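Local coordinates for hypothetical protein (Plasmodium falciparum, PDB 1ZSO) that is a UPF0587-family protein of unknown function that probably binds zinc, at residues 25-30 with 122-127. Sequence-based numbering, arbitrary orientation.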
ATOM      1  N   ARG B  25      12.963 -11.952  25.478  1.00 37.83           N
ATOM      2  CA  ARG B  25      13.037 -11.212  24.229  1.00 37.73           C
ATOM      3  C   ARG B  25      11.672 -10.688  23.856  1.00 36.57           C
ATOM      4  O   ARG B  25      10.637 -11.291  24.164  1.00 35.27           O
ATOM      5  CB  ARG B  25      13.604 -12.071  23.080  1.00 38.25           C
ATOM      6  CG  ARG B  25      12.878 -13.399  22.903  1.00 38.94           C
ATOM      7  CD  ARG B  25      13.040 -14.014  21.510  1.00 38.86           C
ATOM      8  NE  ARG B  25      12.517 -15.384  21.501  1.00 40.23           N
ATOM      9  CZ  ARG B  25      12.058 -16.054  20.436  1.00 37.85           C
ATOM     10  NH1 ARG B  25      12.024 -15.516  19.216  1.00 32.44           N
ATOM     11  NH2 ARG B  25      11.625 -17.299  20.613  1.00 35.77           N
ATOM     12  N   LEU B  26      11.717  -9.524  23.221  1.00 36.13           N
ATOM     13  CA  LEU B  26      10.600  -8.902  22.562  1.00 36.55           C
ATOM     14  C   LEU B  26      10.946  -9.012  21.094  1.00 37.22           C
ATOM     15  O   LEU B  26      12.117  -8.851  20.723  1.00 36.94           O
ATOM     16  CB  LEU B  26      10.524  -7.438  23.000  1.00 35.65           C
ATOM     17  CG  LEU B  26       9.639  -6.443  22.270  1.00 35.42           C
ATOM     18  CD1 LEU B  26       8.093  -6.652  22.410  1.00 32.28           C
ATOM     19  CD2 LEU B  26      10.052  -5.088  22.758  1.00 37.04           C
ATOM     20  N   PHE B  27       9.967  -9.347  20.259  1.00 36.62           N
ATOM     21  CA  PHE B  27      10.234  -9.488  18.838  1.00 35.98           C
ATOM     22  C   PHE B  27       8.954  -9.458  18.073  1.00 37.95           C
ATOM     23  O   PHE B  27       7.878  -9.443  18.669  1.00 36.45           O
ATOM     24  CB  PHE B  27      11.028 -10.770  18.519  1.00 35.69           C
ATOM     25  CG  PHE B  27      10.311 -12.072  18.845  1.00 33.75           C
ATOM     26  CD1 PHE B  27      10.072 -12.446  20.159  1.00 33.94           C
ATOM     27  CD2 PHE B  27       9.953 -12.953  17.826  1.00 33.34           C
ATOM     28  CE1 PHE B  27       9.441 -13.633  20.453  1.00 32.83           C
ATOM     29  CE2 PHE B  27       9.312 -14.139  18.100  1.00 29.01           C
ATOM     30  CZ  PHE B  27       9.059 -14.488  19.415  1.00 32.77           C
ATOM     31  N   CYS B  28       9.067  -9.444  16.745  1.00 39.47           N
ATOM     32  CA  CYS B  28       7.899  -9.572  15.891  1.00 40.88           C
ATOM     33  C   CYS B  28       8.125 -10.512  14.705  1.00 41.17           C
ATOM     34  O   CYS B  28       9.252 -10.905  14.420  1.00 42.67           O
ATOM     35  CB  CYS B  28       7.464  -8.206  15.429  1.00 41.45           C
ATOM     36  SG  CYS B  28       8.783  -7.197  14.782  1.00 47.06           S
ATOM     37  N   ASP B  29       7.041 -10.901  14.039  1.00 40.06           N
ATOM     38  CA  ASP B  29       7.121 -11.871  12.956  1.00 39.77           C
ATOM     39  C   ASP B  29       6.820 -11.209  11.606  1.00 38.47           C
ATOM     40  O   ASP B  29       6.850  -9.995  11.488  1.00 37.91           O
ATOM     41  CB  ASP B  29       6.160 -13.035  13.240  1.00 40.73           C
ATOM     42  CG  ASP B  29       4.679 -12.653  13.049  1.00 44.43           C
ATOM     43  OD1 ASP B  29       3.887 -13.541  12.641  1.00 49.42           O
ATOM     44  OD2 ASP B  29       4.299 -11.475  13.286  1.00 47.68           O
ATOM     45  N   ASP B  30       6.529 -12.021  10.597  1.00 38.44           N
ATOM     46  CA  ASP B  30       6.239 -11.537   9.244  1.00 37.86           C
ATOM     47  C   ASP B  30       4.911 -10.823   9.140  1.00 37.10           C
ATOM     48  O   ASP B  30       4.724 -10.016   8.237  1.00 36.63           O
ATOM     49  CB  ASP B  30       6.240 -12.694   8.259  1.00 37.61           C
ATOM     50  CG  ASP B  30       7.639 -13.174   7.921  1.00 38.90           C
ATOM     51  OD1 ASP B  30       8.606 -12.647   8.505  1.00 37.93           O
ATOM     52  OD2 ASP B  30       7.769 -14.083   7.062  1.00 43.78           O
ATOM     53  N   ASN B 122       1.134  -6.195  17.300  1.00 36.80           N
ATOM     54  CA  ASN B 122       1.426  -7.573  16.953  1.00 37.00           C
ATOM     55  C   ASN B 122       2.832  -7.951  17.416  1.00 35.77           C
ATOM     56  O   ASN B 122       3.516  -8.717  16.750  1.00 36.00           O
ATOM     57  CB  ASN B 122       1.295  -7.958  15.431  1.00 37.52           C
ATOM     58  CG  ASN B 122       0.596  -6.920  14.549  1.00 38.17           C
ATOM     59  OD1 ASN B 122       1.076  -5.801  14.335  1.00 38.42           O
ATOM     60  ND2 ASN B 122      -0.476  -7.357  13.919  1.00 45.23           N
ATOM     61  N   PHE B 123       3.274  -7.459  18.557  1.00 35.57           N
ATOM     62  CA  PHE B 123       4.572  -7.925  19.066  1.00 34.70           C
ATOM     63  C   PHE B 123       4.381  -9.257  19.750  1.00 35.03           C
ATOM     64  O   PHE B 123       3.273  -9.645  20.061  1.00 34.61           O
ATOM     65  CB  PHE B 123       5.210  -6.936  20.034  1.00 34.37           C
ATOM     66  CG  PHE B 123       5.695  -5.687  19.385  1.00 34.08           C
ATOM     67  CD1 PHE B 123       6.933  -5.651  18.787  1.00 32.93           C
ATOM     68  CD2 PHE B 123       4.908  -4.539  19.368  1.00 34.56           C
ATOM     69  CE1 PHE B 123       7.392  -4.510  18.178  1.00 28.62           C
ATOM     70  CE2 PHE B 123       5.362  -3.390  18.783  1.00 32.17           C
ATOM     71  CZ  PHE B 123       6.626  -3.371  18.189  1.00 33.15           C
ATOM     72  N   ILE B 124       5.485  -9.964  19.928  1.00 36.14           N
ATOM     73  CA  ILE B 124       5.521 -11.256  20.564  1.00 36.77           C
ATOM     74  C   ILE B 124       6.548 -11.082  21.676  1.00 38.14           C
ATOM     75  O   ILE B 124       7.571 -10.407  21.506  1.00 37.87           O
ATOM     76  CB  ILE B 124       5.920 -12.395  19.587  1.00 36.80           C
ATOM     77  CG1 ILE B 124       5.050 -12.325  18.320  1.00 36.04           C
ATOM     78  CG2 ILE B 124       5.806 -13.810  20.267  1.00 35.56           C
ATOM     79  CD1 ILE B 124       5.413 -13.341  17.233  1.00 37.91           C
ATOM     80  N   VAL B 125       6.227 -11.638  22.839  1.00 38.09           N
ATOM     81  CA  VAL B 125       7.155 -11.656  23.944  1.00 37.44           C
ATOM     82  C   VAL B 125       7.332 -13.087  24.452  1.00 37.70           C
ATOM     83  O   VAL B 125       6.366 -13.836  24.596  1.00 36.89           O
ATOM     84  CB  VAL B 125       6.664 -10.779  25.073  1.00 36.56           C
ATOM     85  CG1 VAL B 125       7.394 -11.128  26.336  1.00 32.51           C
ATOM     86  CG2 VAL B 125       6.837  -9.313  24.697  1.00 35.44           C
ATOM     87  N   GLU B 126       8.583 -13.452  24.701  1.00 38.19           N
ATOM     88  CA  GLU B 126       8.906 -14.656  25.465  1.00 38.27           C
ATOM     89  C   GLU B 126       9.383 -14.167  26.818  1.00 37.50           C
ATOM     90  O   GLU B 126      10.153 -13.221  26.864  1.00 37.88           O
ATOM     91  CB  GLU B 126      10.014 -15.474  24.795  1.00 37.55           C
ATOM     92  CG  GLU B 126      10.260 -16.828  25.513  1.00 38.59           C
ATOM     93  CD  GLU B 126      11.239 -17.713  24.793  1.00 39.07           C
ATOM     94  OE1 GLU B 126      11.918 -17.207  23.873  1.00 39.59           O
ATOM     95  OE2 GLU B 126      11.324 -18.922  25.140  1.00 42.20           O
ATOM     96  N   ASP B 127       8.921 -14.784  27.910  1.00 36.95           N
ATOM     97  CA  ASP B 127       9.435 -14.433  29.240  1.00 36.09           C
ATOM     98  C   ASP B 127      10.551 -15.389  29.637  1.00 35.37           C
ATOM     99  O   ASP B 127      10.822 -16.328  28.909  1.00 33.75           O
ATOM    100  CB  ASP B 127       8.321 -14.371  30.302  1.00 36.64           C
ATOM    101  CG  ASP B 127       7.691 -15.739  30.617  1.00 33.76           C
ATOM    102  OD1 ASP B 127       8.327 -16.803  30.490  1.00 32.85           O
ATOM    103  OD2 ASP B 127       6.525 -15.735  31.034  1.00 33.05           O
TER
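The Phe-27 ring lies between Ile-124 and Arg-25: Ile-124 CB sits over one face in a CH-pi contact, 3.9 Å from the ring centroid, and Arg-25 NH1 lies above the opposite face, offset toward the rim. Ile-124 CG2 reaches Phe-27 CZ at 3.4 Å. Glu-126 N lies at the ring edge. Phe-27 CZ lies above one face of the Arg-25 guanidinium, toward its rim, and the guanidinium edge meets Glu-126 OE1 in plane. Arg-25 NE (3.1 Å) and NH2 (3.3 Å) both grip Glu-126 OE1, side-on, a salt bridge with guanidinium and carboxylate planes 63° apart. Glu-126 CG is anti to its backbone N (chi1 -174°), and the extended chain beyond it carries OE1 to the arginine. In the backbone, Phe-27 and Ile-124 form an antiparallel hydrogen-bonded pair, Phe-27 N to Ile-124 O 2.9 Å and Ile-124 N to Phe-27 O 2.8 Å. On the other face of the sheet Leu-26 CD1 touches Val-125 CG2 and Phe-123 CB, both at 3.7 Å. The buried Leu-26 and Val-125 pack on Ile-156 of strand 152-163, joining the two sheets. Strands 23-27 and 123-127 are the central pair of a four-stranded antiparallel sheet, flanked by 92-94 and 132-136.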